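Local coordinates for citrate synthase (Pyrobaculum aerophilum, PDB 2IBP) that condenses oxaloacetate with acetyl-CoA to form citrate, the entry step of the tricarboxylic acid cycle, as a thermophilic homodimer of interlinked chains, each closed into a loop by a disulfide, at the interface of chains A and B. Numbering follows the deposited sequence. Chains: chain A/B, Citrate synthase.

The interface of chains A and B. Residues chain A 96, 100, 118-119, 121-123; chain B 103-107, 111, 115.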
ATOM      1  N   ALA A  96      22.855  -3.084   0.824  1.00 12.05           N
ATOM      2  CA  ALA A  96      22.027  -2.817  -0.348  1.00 12.82           C
ATOM      3  C   ALA A  96      21.017  -1.728  -0.034  1.00 10.16           C
ATOM      4  O   ALA A  96      20.748  -0.851  -0.858  1.00 11.09           O
ATOM      5  CB  ALA A  96      21.306  -4.077  -0.812  1.00 11.50           C
ATOM      6  N   VAL A 100      20.460   1.922  -1.727  1.00  8.67           N
ATOM      7  CA  VAL A 100      19.168   2.403  -2.184  1.00 10.32           C
ATOM      8  C   VAL A 100      18.923   3.815  -1.642  1.00  9.32           C
ATOM      9  O   VAL A 100      18.565   4.719  -2.383  1.00  9.87           O
ATOM     10  CB  VAL A 100      18.047   1.442  -1.798  1.00  7.46           C
ATOM     11  CG1 VAL A 100      16.678   2.086  -1.976  1.00  9.65           C
ATOM     12  CG2 VAL A 100      18.177   0.172  -2.634  1.00  7.54           C
ATOM     13  N   ALA A 118      11.402  -1.603   1.478  1.00  9.24           N
ATOM     14  CA  ALA A 118      11.283  -2.729   0.546  1.00  7.35           C
ATOM     15  C   ALA A 118      12.653  -3.391   0.358  1.00  8.42           C
ATOM     16  O   ALA A 118      12.776  -4.620   0.356  1.00 10.53           O
ATOM     17  CB  ALA A 118      10.757  -2.259  -0.814  1.00  9.82           C
ATOM     18  N   ALA A 119      13.684  -2.576   0.168  1.00  9.19           N
ATOM     19  CA  ALA A 119      15.038  -3.086  -0.033  1.00  8.34           C
ATOM     20  C   ALA A 119      15.520  -3.899   1.149  1.00 10.12           C
ATOM     21  O   ALA A 119      16.101  -4.964   0.963  1.00  9.70           O
ATOM     22  CB  ALA A 119      16.017  -1.961  -0.310  1.00 11.17           C
ATOM     23  N   GLY A 121      13.710  -5.484   3.307  1.00  8.58           N
ATOM     24  CA  GLY A 121      12.953  -6.727   3.382  1.00  9.71           C
ATOM     25  C   GLY A 121      13.426  -7.751   2.363  1.00 10.20           C
ATOM     26  O   GLY A 121      13.309  -8.980   2.571  1.00 11.12           O
ATOM     27  N   ALA A 122      14.032  -7.243   1.289  1.00  9.89           N
ATOM     28  CA  ALA A 122      14.453  -8.065   0.148  1.00 13.46           C
ATOM     29  C   ALA A 122      15.543  -9.048   0.502  1.00  9.99           C
ATOM     30  O   ALA A 122      15.600 -10.151  -0.050  1.00 13.76           O
ATOM     31  CB  ALA A 122      14.918  -7.180  -0.980  1.00 12.14           C
ATOM     32  N   TYR A 123      16.420  -8.650   1.418  1.00 10.85           N
ATOM     33  CA  TYR A 123      17.543  -9.493   1.790  1.00 11.86           C
ATOM     34  C   TYR A 123      17.500  -9.993   3.236  1.00 12.07           C
ATOM     35  O   TYR A 123      18.439 -10.654   3.688  1.00 15.64           O
ATOM     36  CB  TYR A 123      18.862  -8.779   1.510  1.00 15.42           C
ATOM     37  CG  TYR A 123      19.123  -8.565   0.039  1.00 13.56           C
ATOM     38  CD1 TYR A 123      19.189  -9.643  -0.831  1.00 15.32           C
ATOM     39  CD2 TYR A 123      19.344  -7.304  -0.470  1.00 18.14           C
ATOM     40  CE1 TYR A 123      19.424  -9.459  -2.179  1.00 15.67           C
ATOM     41  CE2 TYR A 123      19.573  -7.104  -1.814  1.00 14.67           C
ATOM     42  CZ  TYR A 123      19.623  -8.190  -2.667  1.00 13.63           C
ATOM     43  OH  TYR A 123      19.892  -7.995  -3.993  1.00 12.42           O
TER
ATOM     44  N   ASN B 103      20.865  -3.116  -7.223  1.00 10.50           N
ATOM     45  CA  ASN B 103      21.081  -3.485  -5.823  1.00  9.01           C
ATOM     46  C   ASN B 103      20.180  -4.601  -5.338  1.00 11.72           C
ATOM     47  O   ASN B 103      20.541  -5.358  -4.432  1.00 12.60           O
ATOM     48  CB  ASN B 103      20.960  -2.280  -4.918  1.00 12.85           C
ATOM     49  CG  ASN B 103      22.219  -1.471  -4.905  1.00 18.81           C
ATOM     50  OD1 ASN B 103      23.202  -1.850  -4.261  1.00 22.41           O
ATOM     51  ND2 ASN B 103      22.206  -0.355  -5.598  1.00 16.74           N
ATOM     52  N   LEU B 104      19.025  -4.726  -5.978  1.00 11.03           N
ATOM     53  CA  LEU B 104      18.062  -5.758  -5.638  1.00  9.74           C
ATOM     54  C   LEU B 104      18.064  -6.899  -6.655  1.00 10.01           C
ATOM     55  O   LEU B 104      17.150  -7.719  -6.654  1.00  9.33           O
ATOM     56  CB  LEU B 104      16.665  -5.153  -5.513  1.00 10.18           C
ATOM     57  CG  LEU B 104      16.516  -4.085  -4.427  1.00 11.89           C
ATOM     58  CD1 LEU B 104      15.094  -3.506  -4.357  1.00 13.40           C
ATOM     59  CD2 LEU B 104      16.924  -4.647  -3.076  1.00 18.41           C
ATOM     60  N   ALA B 105      19.151  -7.025  -7.411  1.00 11.32           N
ATOM     61  CA  ALA B 105      19.237  -8.051  -8.450  1.00  8.30           C
ATOM     62  C   ALA B 105      19.142  -9.468  -7.898  1.00 10.69           C
ATOM     63  O   ALA B 105      18.624 -10.361  -8.566  1.00 12.67           O
ATOM     64  CB  ALA B 105      20.519  -7.896  -9.244  1.00 12.72           C
ATOM     65  N   LYS B 106      19.637  -9.676  -6.684  1.00 10.32           N
ATOM     66  CA  LYS B 106      19.644 -11.000  -6.070  1.00 13.58           C
ATOM     67  C   LYS B 106      18.400 -11.256  -5.230  1.00 17.05           C
ATOM     68  O   LYS B 106      18.272 -12.313  -4.601  1.00 16.92           O
ATOM     69  CB  LYS B 106      20.896 -11.169  -5.199  1.00 18.60           C
ATOM     70  CG  LYS B 106      22.220 -11.143  -5.962  1.00 23.68           C
ATOM     71  CD  LYS B 106      23.398 -11.157  -4.992  1.00 30.30           C
ATOM     72  CE  LYS B 106      24.730 -10.998  -5.713  1.00 40.00           C
ATOM     73  NZ  LYS B 106      24.975 -12.094  -6.691  1.00 52.52           N
ATOM     74  N   ALA B 107      17.515 -10.267  -5.177  1.00  9.68           N
ATOM     75  CA  ALA B 107      16.272 -10.374  -4.431  1.00  9.56           C
ATOM     76  C   ALA B 107      15.132 -10.823  -5.333  1.00 10.08           C
ATOM     77  O   ALA B 107      15.222 -10.782  -6.571  1.00 10.98           O
ATOM     78  CB  ALA B 107      15.921  -9.043  -3.809  1.00 10.16           C
ATOM     79  N   PHE B 111      10.119  -7.418  -4.825  1.00  8.55           N
ATOM     80  CA  PHE B 111      10.739  -6.381  -3.988  1.00  9.72           C
ATOM     81  C   PHE B 111      11.364  -5.316  -4.878  1.00  9.30           C
ATOM     82  O   PHE B 111      11.256  -4.116  -4.602  1.00  9.33           O
ATOM     83  CB  PHE B 111      11.818  -6.968  -3.071  1.00 10.47           C
ATOM     84  CG  PHE B 111      11.272  -7.701  -1.894  1.00  9.09           C
ATOM     85  CD1 PHE B 111      10.691  -7.000  -0.850  1.00 11.64           C
ATOM     86  CD2 PHE B 111      11.436  -9.062  -1.766  1.00 14.12           C
ATOM     87  CE1 PHE B 111      10.224  -7.654   0.273  1.00 12.23           C
ATOM     88  CE2 PHE B 111      10.941  -9.726  -0.648  1.00 13.90           C
ATOM     89  CZ  PHE B 111      10.369  -9.017   0.378  1.00 13.70           C
ATOM     90  N   ALA B 115      10.374  -1.292  -4.959  1.00  8.61           N
ATOM     91  CA  ALA B 115      11.408  -0.306  -4.706  1.00 10.17           C
ATOM     92  C   ALA B 115      11.686   0.559  -5.925  1.00  7.44           C
ATOM     93  O   ALA B 115      11.817   1.783  -5.824  1.00 10.13           O
ATOM     94  CB  ALA B 115      12.697  -0.989  -4.240  1.00 13.24           C
TER
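In this citrate synthase homodimer, helix 109-123 of chain A packs against its counterpart in chain B and against the loop, residues 104-107, that follows B helix 95-103. The centre of this patch, part of the two-fold dimer interface, is about 35 Å from the predicted catalytic A:His289. A:Tyr123 closes the A helix and reaches across tip first, its CG beside the backbone N and anti to the carbonyl carbon (chi1 -67°). Its phenol OH donates to the carbonyl O of B:Asn103 at 2.8 Å, meeting a lone pair in the carbonyl plane at 129°; that oxygen lies in plane at the edge of the tyrosine ring. The same OH accepts a longer, bent bond from the backbone N of the poorly ordered B:Lys106 at 3.2 Å (138° at H), so the carbonyl at the end of B helix 95-103 and an amide of the following loop both hold the phenol. A phenylalanine here would lose both bonds and would probably leave the helix end and the loop less firmly joined. B:Leu104 crosses the tyrosine obliquely, its CD2 3.8 Å from the ring atom CE2 and also packed on CB of A:Ala122 and CA of A:Ala119. One residue back, A:Ala122 lays its CA over the centre of the B:Phe111 ring, 3.8 Å from the centroid, while its CB meets CB of B:Ala107 at 3.5 Å. The carbonyl carbon of A:Gly121 covers the rim of that same face.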